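Local structure of UPF0141 protein yjdB (Campylobacter jejuni subsp. jejuni HB93-13, 4TN0) at residues A31-G36 against N195-T200; T39-N44 against K170-T175; H152-H157 against Y162-S167. The protein probably transfers phosphoethanolamine to cell-surface acceptors through a zinc-dependent periplasmic domain of the alkaline phosphatase-like fold, and is required for polymyxin resistance and motility. All blocks are in the same frame, centred on the assembly; numbering follows the deposited sequence.

Contact 1: A31-G36 against N195-T200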
loop_
_atom_site.group_PDB
_atom_site.type_symbol
_atom_site.label_atom_id
_atom_site.label_comp_id
_atom_site.label_asym_id
_atom_site.label_seq_id
_atom_site.Cartn_x
_atom_site.Cartn_y
_atom_site.Cartn_z
ATOM N N ALA A 31 3.190 -5.903 12.681
ATOM C CA ALA A 31 3.577 -6.095 14.083
ATOM C C ALA A 31 4.318 -4.891 14.672
ATOM O O ALA A 31 4.491 -4.798 15.885
ATOM C CB ALA A 31 4.434 -7.354 14.232
ATOM N N ASN A 32 4.803 -3.997 13.818
ATOM C CA ASN A 32 5.555 -2.836 14.305
ATOM C C ASN A 32 4.794 -1.535 14.074
ATOM O O ASN A 32 5.378 -0.467 13.966
ATOM C CB ASN A 32 6.932 -2.758 13.656
ATOM C CG ASN A 32 7.888 -3.810 14.181
ATOM O OD1 ASN A 32 7.569 -4.996 14.227
ATOM N ND2 ASN A 32 9.067 -3.378 14.577
ATOM N N TYR A 33 3.480 -1.646 13.956
ATOM C CA TYR A 33 2.615 -0.484 13.849
ATOM C C TYR A 33 2.001 -0.170 15.222
ATOM O O TYR A 33 1.410 -1.039 15.872
ATOM C CB TYR A 33 1.552 -0.714 12.761
ATOM C CG TYR A 33 2.089 -0.339 11.401
ATOM C CD1 TYR A 33 3.140 -1.052 10.830
ATOM C CD2 TYR A 33 1.578 0.761 10.699
ATOM C CE1 TYR A 33 3.669 -0.693 9.599
ATOM C CE2 TYR A 33 2.093 1.130 9.458
ATOM C CZ TYR A 33 3.151 0.401 8.922
ATOM O OH TYR A 33 3.681 0.739 7.704
ATOM N N SER A 34 2.251 1.040 15.714
ATOM C CA SER A 34 1.687 1.450 16.996
ATOM C C SER A 34 0.167 1.663 16.884
ATOM O O SER A 34 -0.553 1.562 17.876
ATOM C CB SER A 34 2.392 2.703 17.523
ATOM O OG SER A 34 2.391 3.751 16.560
ATOM N N LEU A 35 -0.311 1.942 15.671
ATOM C CA LEU A 35 -1.749 1.990 15.367
ATOM C C LEU A 35 -2.431 0.676 15.719
ATOM O O LEU A 35 -3.649 0.622 15.912
ATOM C CB LEU A 35 -1.980 2.318 13.880
ATOM C CG LEU A 35 -1.938 3.799 13.465
ATOM C CD1 LEU A 35 -1.704 3.977 11.960
ATOM C CD2 LEU A 35 -3.188 4.551 13.894
ATOM N N GLY A 36 -1.645 -0.394 15.772
ATOM C CA GLY A 36 -2.175 -1.715 16.050
ATOM C C GLY A 36 -1.726 -2.252 17.391
ATOM O O GLY A 36 -1.945 -3.422 17.693
ATOM N N ASN A 195 12.238 3.415 12.384
ATOM C CA ASN A 195 12.452 4.727 11.782
ATOM C C ASN A 195 11.910 4.771 10.365
ATOM O O ASN A 195 11.305 5.763 9.973
ATOM C CB ASN A 195 13.934 5.099 11.757
ATOM C CG ASN A 195 14.472 5.459 13.112
ATOM O OD1 ASN A 195 13.720 5.771 14.033
ATOM N ND2 ASN A 195 15.793 5.405 13.246
ATOM N N THR A 196 12.134 3.706 9.597
ATOM C CA THR A 196 11.650 3.665 8.225
ATOM C C THR A 196 10.126 3.705 8.202
ATOM O O THR A 196 9.533 4.279 7.297
ATOM C CB THR A 196 12.126 2.404 7.460
ATOM O OG1 THR A 196 11.466 1.231 7.974
ATOM C CG2 THR A 196 13.587 2.239 7.600
ATOM N N LEU A 197 9.501 3.094 9.204
ATOM C CA LEU A 197 8.041 3.100 9.317
ATOM C C LEU A 197 7.530 4.505 9.661
ATOM O O LEU A 197 6.505 4.958 9.133
ATOM C CB LEU A 197 7.588 2.094 10.379
ATOM C CG LEU A 197 7.830 0.593 10.113
ATOM C CD1 LEU A 197 7.359 -0.264 11.268
ATOM C CD2 LEU A 197 7.155 0.137 8.818
ATOM N N LEU A 198 8.252 5.173 10.561
ATOM C CA LEU A 198 7.964 6.533 10.993
ATOM C C LEU A 198 8.008 7.485 9.810
ATOM O O LEU A 198 7.105 8.296 9.607
ATOM C CB LEU A 198 8.963 6.972 12.060
ATOM C CG LEU A 198 8.688 8.286 12.782
ATOM C CD1 LEU A 198 7.388 8.171 13.569
ATOM C CD2 LEU A 198 9.852 8.583 13.720
ATOM N N TYR A 199 9.055 7.359 9.010
ATOM C CA TYR A 199 9.198 8.200 7.833
ATOM C C TYR A 199 8.047 7.965 6.865
ATOM O O TYR A 199 7.450 8.906 6.364
ATOM C CB TYR A 199 10.532 7.918 7.149
ATOM C CG TYR A 199 10.826 8.765 5.924
ATOM C CD1 TYR A 199 10.677 10.144 5.955
ATOM C CD2 TYR A 199 11.316 8.186 4.761
ATOM C CE1 TYR A 199 10.985 10.922 4.847
ATOM C CE2 TYR A 199 11.618 8.947 3.646
ATOM C CZ TYR A 199 11.459 10.318 3.696
ATOM O OH TYR A 199 11.767 11.076 2.594
ATOM N N THR A 200 7.710 6.702 6.639
ATOM C CA THR A 200 6.562 6.366 5.809
ATOM C C THR A 200 5.281 6.912 6.441
ATOM O O THR A 200 4.421 7.432 5.734
ATOM C CB THR A 200 6.442 4.848 5.589
ATOM O OG1 THR A 200 7.487 4.427 4.709
ATOM C CG2 THR A 200 5.102 4.498 4.947
#
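In the alkaline phosphatase-like fold, the loop that follows strand 18-24 packs against helix 186-211, and Asn32 and Tyr33 meet that helix through a single residue, Leu197. The two methyl branches of the leucine divide the work. CD1 packs against Asn32, between its carbonyl oxygen and CB, lying 3.4 Å from Asn32 O and 3.5 Å from Asn32 CB. The other branch, CD2, meets the far end of the tyrosine ring, 3.7 Å from Tyr33 CE1, and approaches it obliquely. With CG anti to the carbonyl carbon (chi1 -66°) and CD1 extended, Leu197 projects from the helix like a two-pronged fork. The same loop carries Glu26, a ligand of the zinc ion, near its start, and the Leu197 side chain lies about 12 Å from the metal. All three touching residues are buried, and their polar groups find partners beyond the leucine. Tyr33 OH is hydrogen-bonded to Tyr223 OH, at the end of the neighbouring strand 218-224. The Asn32 amide is held at both ends, OD1 by Arg29 NE and ND2 by the carboxylate of Asp194, one turn earlier on the same helix, while Asn32 O accepts from Thr43 OG1.

Contact 2: T39-N44 against K170-T175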
loop_
_atom_site.group_PDB
_atom_site.type_symbol
_atom_site.label_atom_id
_atom_site.label_comp_id
_atom_site.label_asym_id
_atom_site.label_seq_id
_atom_site.Cartn_x
_atom_site.Cartn_y
_atom_site.Cartn_z
ATOM N N THR A 39 4.230 -1.197 21.031
ATOM C CA THR A 39 4.500 -0.254 22.107
ATOM C C THR A 39 5.965 0.227 22.266
ATOM O O THR A 39 6.202 1.287 22.842
ATOM C CB THR A 39 4.037 -0.872 23.421
ATOM O OG1 THR A 39 4.561 -2.198 23.493
ATOM C CG2 THR A 39 2.539 -0.993 23.435
ATOM N N LYS A 40 6.925 -0.505 21.705
ATOM C CA LYS A 40 8.344 -0.183 21.862
ATOM C C LYS A 40 8.630 1.204 21.304
ATOM O O LYS A 40 9.172 2.048 22.003
ATOM C CB LYS A 40 9.218 -1.228 21.167
ATOM C CG LYS A 40 10.725 -0.922 21.111
ATOM C CD LYS A 40 11.509 -1.644 22.204
ATOM C CE LYS A 40 12.999 -1.261 22.175
ATOM N NZ LYS A 40 13.670 -1.518 20.852
ATOM N N ASN A 41 8.277 1.434 20.044
ATOM C CA ASN A 41 8.409 2.765 19.442
ATOM C C ASN A 41 7.097 3.201 18.789
ATOM O O ASN A 41 6.421 2.390 18.168
ATOM C CB ASN A 41 9.551 2.799 18.413
ATOM C CG ASN A 41 10.898 2.439 19.028
ATOM O OD1 ASN A 41 11.193 2.827 20.155
ATOM N ND2 ASN A 41 11.725 1.708 18.284
ATOM N N ASP A 42 6.714 4.463 18.974
ATOM C CA ASP A 42 5.465 4.977 18.400
ATOM C C ASP A 42 5.623 5.290 16.915
ATOM O O ASP A 42 5.747 6.458 16.520
ATOM C CB ASP A 42 4.984 6.231 19.137
ATOM C CG ASP A 42 3.623 6.707 18.646
ATOM O OD1 ASP A 42 2.906 5.906 18.008
ATOM O OD2 ASP A 42 3.279 7.890 18.863
ATOM N N THR A 43 5.594 4.244 16.093
ATOM C CA THR A 43 5.843 4.362 14.653
ATOM C C THR A 43 4.767 5.148 13.898
ATOM O O THR A 43 5.002 5.649 12.794
ATOM C CB THR A 43 5.957 2.985 14.005
ATOM O OG1 THR A 43 4.803 2.212 14.351
ATOM C CG2 THR A 43 7.213 2.274 14.483
ATOM N N ASN A 44 3.578 5.223 14.477
ATOM C CA ASN A 44 2.462 5.878 13.809
ATOM C C ASN A 44 2.082 7.228 14.413
ATOM O O ASN A 44 0.912 7.593 14.463
ATOM C CB ASN A 44 1.276 4.935 13.810
ATOM C CG ASN A 44 1.578 3.644 13.097
ATOM O OD1 ASN A 44 1.420 2.560 13.652
ATOM N ND2 ASN A 44 1.998 3.751 11.848
ATOM N N LYS A 170 15.522 9.963 12.137
ATOM C CA LYS A 170 16.318 9.039 12.940
ATOM C C LYS A 170 15.902 9.248 14.381
ATOM O O LYS A 170 16.689 9.691 15.195
ATOM C CB LYS A 170 17.823 9.315 12.744
ATOM C CG LYS A 170 18.812 8.295 13.344
ATOM C CD LYS A 170 20.274 8.621 12.935
ATOM C CE LYS A 170 21.255 7.686 13.628
ATOM N NZ LYS A 170 22.656 7.780 13.112
ATOM N N LYS A 171 14.652 8.936 14.694
ATOM C CA LYS A 171 14.085 9.292 15.990
ATOM C C LYS A 171 14.320 8.211 17.034
ATOM O O LYS A 171 14.358 8.500 18.227
ATOM C CB LYS A 171 12.586 9.611 15.837
ATOM C CG LYS A 171 11.881 10.150 17.090
ATOM C CD LYS A 171 10.659 10.993 16.693
ATOM C CE LYS A 171 9.599 11.078 17.792
ATOM N NZ LYS A 171 8.287 11.551 17.254
ATOM N N PHE A 172 14.470 6.964 16.588
ATOM C CA PHE A 172 14.686 5.835 17.497
ATOM C C PHE A 172 16.153 5.368 17.456
ATOM O O PHE A 172 16.678 5.042 16.389
ATOM C CB PHE A 172 13.729 4.694 17.153
ATOM C CG PHE A 172 12.288 5.127 17.021
ATOM C CD1 PHE A 172 11.669 5.838 18.039
ATOM C CD2 PHE A 172 11.551 4.818 15.881
ATOM C CE1 PHE A 172 10.340 6.235 17.929
ATOM C CE2 PHE A 172 10.213 5.213 15.759
ATOM C CZ PHE A 172 9.607 5.922 16.781
ATOM N N THR A 173 16.821 5.378 18.614
ATOM C CA THR A 173 18.268 5.126 18.680
ATOM C C THR A 173 18.653 4.206 19.857
ATOM O O THR A 173 17.971 4.190 20.876
ATOM C CB THR A 173 19.066 6.468 18.794
ATOM O OG1 THR A 173 18.591 7.197 19.926
ATOM C CG2 THR A 173 18.900 7.339 17.521
ATOM N N PRO A 174 19.779 3.475 19.749
ATOM C CA PRO A 174 20.772 3.463 18.660
ATOM C C PRO A 174 20.239 2.766 17.399
ATOM O O PRO A 174 19.178 2.166 17.473
ATOM C CB PRO A 174 21.941 2.692 19.262
ATOM C CG PRO A 174 21.291 1.757 20.274
ATOM C CD PRO A 174 20.119 2.525 20.832
ATOM N N THR A 175 20.956 2.884 16.282
ATOM C CA THR A 175 20.555 2.324 15.008
ATOM C C THR A 175 21.592 1.364 14.416
ATOM O O THR A 175 22.731 1.271 14.882
ATOM C CB THR A 175 20.299 3.451 13.963
ATOM O OG1 THR A 175 21.528 4.127 13.660
ATOM C CG2 THR A 175 19.264 4.449 14.475
#
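An amide-aromatic stack joins two loops of the alkaline phosphatase-like domain, with Asn41 laid flat on the ring of Phe172. One loop runs from strand 18-24 to strand 53-59; the other links strand 146-152 to helix 186-211. The amide plane of Asn41 and the phenyl plane are only 6° apart, and the two side chains run antiparallel, each overlapping the other's root. CB of the asparagine therefore takes the centre of the ring, while its amide lies toward the ring's root. The CB contact is of CH-pi type, 3.4 Å from the ring centroid and 8° off the normal. Farther out, Asn41 CG lies 3.6 Å from Phe172 CG, and Asn41 ND2 comes 3.8 Å from Phe172 CB. Both residues hold CG anti to the carbonyl carbon; for Asn41, chi1 of -59° carries the amide back over the ring toward the Phe172 backbone. Both partners are also hydrogen-bonded to helix 186-211: Asp194 OD2 takes a hydrogen bond from Asn41 ND2, and Asn195 OD1 one from Phe172 N. Asp42, the centre of an inverse gamma turn, directs its carboxylate elsewhere, with OD1 hydrogen-bonded to Ser34 OG and salt-bridged to Lys48 NZ. Its backbone carbonyl instead faces the ring edge, in the ring plane, with Asp42 O 3.9 Å from Phe172 CZ.

Contact 3: H152-H157 against Y162-S167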
loop_
_atom_site.group_PDB
_atom_site.type_symbol
_atom_site.label_atom_id
_atom_site.label_comp_id
_atom_site.label_asym_id
_atom_site.label_seq_id
_atom_site.Cartn_x
_atom_site.Cartn_y
_atom_site.Cartn_z
ATOM N N HIS A 152 4.168 4.305 -5.337
ATOM C CA HIS A 152 4.865 3.063 -4.989
ATOM C C HIS A 152 6.158 3.413 -4.236
ATOM O O HIS A 152 7.109 3.950 -4.821
ATOM C CB HIS A 152 5.178 2.241 -6.251
ATOM C CG HIS A 152 5.709 0.859 -5.979
ATOM N ND1 HIS A 152 6.342 0.102 -6.944
ATOM C CD2 HIS A 152 5.692 0.094 -4.861
ATOM C CE1 HIS A 152 6.713 -1.052 -6.430
ATOM N NE2 HIS A 152 6.327 -1.086 -5.169
ATOM N N LEU A 153 6.169 3.109 -2.940
ATOM C CA LEU A 153 7.276 3.441 -2.051
ATOM C C LEU A 153 8.470 2.493 -2.123
ATOM O O LEU A 153 8.329 1.312 -2.438
ATOM C CB LEU A 153 6.784 3.467 -0.607
ATOM C CG LEU A 153 5.555 4.319 -0.301
ATOM C CD1 LEU A 153 5.271 4.270 1.200
ATOM C CD2 LEU A 153 5.762 5.746 -0.787
ATOM N N GLN A 154 9.649 3.022 -1.823
ATOM C CA GLN A 154 10.794 2.201 -1.456
ATOM C C GLN A 154 10.583 1.752 0.005
ATOM O O GLN A 154 11.030 0.664 0.416
ATOM C CB GLN A 154 12.103 2.984 -1.626
ATOM C CG GLN A 154 13.403 2.191 -1.454
ATOM C CD GLN A 154 13.732 1.223 -2.600
ATOM O OE1 GLN A 154 12.859 0.735 -3.314
ATOM N NE2 GLN A 154 15.015 0.933 -2.755
ATOM N N GLY A 155 9.893 2.596 0.778
ATOM C CA GLY A 155 9.426 2.234 2.103
ATOM C C GLY A 155 10.535 1.750 3.031
ATOM O O GLY A 155 11.416 2.512 3.411
ATOM N N SER A 156 10.453 0.486 3.427
ATOM C CA SER A 156 11.399 -0.123 4.342
ATOM C C SER A 156 12.355 -1.121 3.672
ATOM O O SER A 156 12.851 -2.010 4.340
ATOM C CB SER A 156 10.650 -0.863 5.448
ATOM O OG SER A 156 9.859 -0.008 6.245
ATOM N N HIS A 157 12.602 -0.989 2.375
ATOM C CA HIS A 157 13.420 -1.960 1.649
ATOM C C HIS A 157 14.732 -2.216 2.390
ATOM O O HIS A 157 15.369 -1.284 2.848
ATOM C CB HIS A 157 13.715 -1.459 0.225
ATOM C CG HIS A 157 14.500 -2.427 -0.610
ATOM N ND1 HIS A 157 15.856 -2.281 -0.846
ATOM C CD2 HIS A 157 14.118 -3.540 -1.284
ATOM C CE1 HIS A 157 16.277 -3.270 -1.616
ATOM N NE2 HIS A 157 15.242 -4.048 -1.896
ATOM N N TYR A 162 18.771 1.832 6.995
ATOM C CA TYR A 162 19.169 3.146 7.498
ATOM C C TYR A 162 19.222 4.181 6.380
ATOM O O TYR A 162 19.290 5.373 6.647
ATOM C CB TYR A 162 20.531 3.056 8.201
ATOM C CG TYR A 162 21.661 2.797 7.250
ATOM C CD1 TYR A 162 21.945 1.514 6.821
ATOM C CD2 TYR A 162 22.451 3.841 6.774
ATOM C CE1 TYR A 162 22.979 1.268 5.940
ATOM C CE2 TYR A 162 23.491 3.606 5.888
ATOM C CZ TYR A 162 23.753 2.320 5.477
ATOM O OH TYR A 162 24.783 2.070 4.599
ATOM N N LYS A 163 19.191 3.724 5.130
ATOM C CA LYS A 163 19.248 4.642 3.997
ATOM C C LYS A 163 17.863 5.094 3.545
ATOM O O LYS A 163 17.748 5.877 2.620
ATOM C CB LYS A 163 19.951 4.000 2.801
ATOM C CG LYS A 163 21.475 3.825 2.906
ATOM C CD LYS A 163 21.926 3.100 1.643
ATOM C CE LYS A 163 23.395 3.133 1.371
ATOM N NZ LYS A 163 23.594 2.366 0.091
ATOM N N ARG A 164 16.813 4.597 4.183
ATOM C CA ARG A 164 15.451 4.854 3.695
ATOM C C ARG A 164 14.894 6.186 4.201
ATOM O O ARG A 164 13.964 6.736 3.623
ATOM C CB ARG A 164 14.508 3.709 4.115
ATOM C CG ARG A 164 14.919 2.306 3.626
ATOM C CD ARG A 164 14.595 2.075 2.156
ATOM N NE ARG A 164 15.616 2.594 1.254
ATOM C CZ ARG A 164 16.698 1.932 0.857
ATOM N NH1 ARG A 164 17.556 2.524 0.029
ATOM N NH2 ARG A 164 16.924 0.685 1.270
ATOM N N TYR A 165 15.472 6.708 5.275
ATOM C CA TYR A 165 14.950 7.923 5.880
ATOM C C TYR A 165 16.040 8.971 6.074
ATOM O O TYR A 165 17.204 8.628 6.265
ATOM C CB TYR A 165 14.290 7.615 7.215
ATOM C CG TYR A 165 15.165 6.846 8.177
ATOM C CD1 TYR A 165 15.079 5.462 8.262
ATOM C CD2 TYR A 165 16.068 7.506 9.011
ATOM C CE1 TYR A 165 15.864 4.753 9.130
ATOM C CE2 TYR A 165 16.860 6.807 9.896
ATOM C CZ TYR A 165 16.756 5.427 9.947
ATOM O OH TYR A 165 17.523 4.718 10.820
ATOM N N PRO A 166 15.662 10.258 6.003
ATOM C CA PRO A 166 16.591 11.360 6.278
ATOM C C PRO A 166 16.853 11.497 7.778
ATOM O O PRO A 166 16.079 10.941 8.576
ATOM C CB PRO A 166 15.854 12.582 5.710
ATOM C CG PRO A 166 14.402 12.235 5.886
ATOM C CD PRO A 166 14.325 10.749 5.611
ATOM N N SER A 167 17.923 12.211 8.146
ATOM C CA SER A 167 18.354 12.308 9.547
ATOM C C SER A 167 17.244 12.843 10.436
ATOM O O SER A 167 17.161 12.507 11.613
ATOM C CB SER A 167 19.634 13.162 9.680
ATOM O OG SER A 167 19.432 14.541 9.387
#
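The guanidinium of Arg164 has the amide of Gln154 over one face and the carbonyl of His157 at its edge. Gln154 NE2 stands over the centre of the group, 4.0 Å above its plane, but the amide is not stacked: the two planes are 80° apart, so the amide stands nearly upright on the guanidinium. Gln154 CG also touches from this side, 3.5 Å from Arg164 NE. The imidazole of His157 in turn receives Arg164 NH2 at its own edge, in plane, although ND1 and NH2 are only in packing contact.

Gln154 and His157 are the ends of a type II' beta turn, against which Arg164 packs; the turn leaves the end of strand 146-152 in the central sheet of the alkaline phosphatase-like fold. Gly155 adopts the positive phi the turn requires, and His157 N closes it on Gln154 O at 3.0 Å. The turn lies near the metal site, the His157 side chain about 6 Å from the bound zinc ion, and Ser156 is joined by backbone hydrogen bonding to Glu26, a zinc ligand.

Arg164 lies along this turn by bending at both chi2 and chi3. Its aliphatic part runs beside the Gly155 carbonyl, with CB and CD each 3.4 Å from Gly155 O. Neighbours fix the surrounding groups: Gln154 OE1 accepts from Ser108 N, Asp129 takes the backbone N-H groups of Gln154 and Gly155, and Arg164 NH2 has a second partner in Thr160 OG1. Across the contact itself, Arg164 NH2 donates to His157 O over 3.0 Å at an N-H...O angle of 157°, the acceptor in the guanidinium plane and the donor well above the carbonyl plane.

In the fold
The three contacts are nested along the chain: 152-157 with 162-167 lies inside the loop closed by contact 2, which itself lies inside the loop closed by contact 1. Helix 186-211 is their common element. It supplies one side of contact 1, and its residues bond to the loops of the other two. Contacts 1 and 2 have centres 9 Å apart and join through Leu35 N and Asn44 OD1; contacts 1 and 3, 12 Å apart, meet where Thr196 reaches Ser156. Contacts 2 and 3, 14 Å apart, touch through Tyr165. Loops from neighbouring sheet strands 18-24 and 146-152 thereby gather on one helix, with contact 3 close to the zinc ion and contact 2 farther out, about 21 Å from the chain's centre.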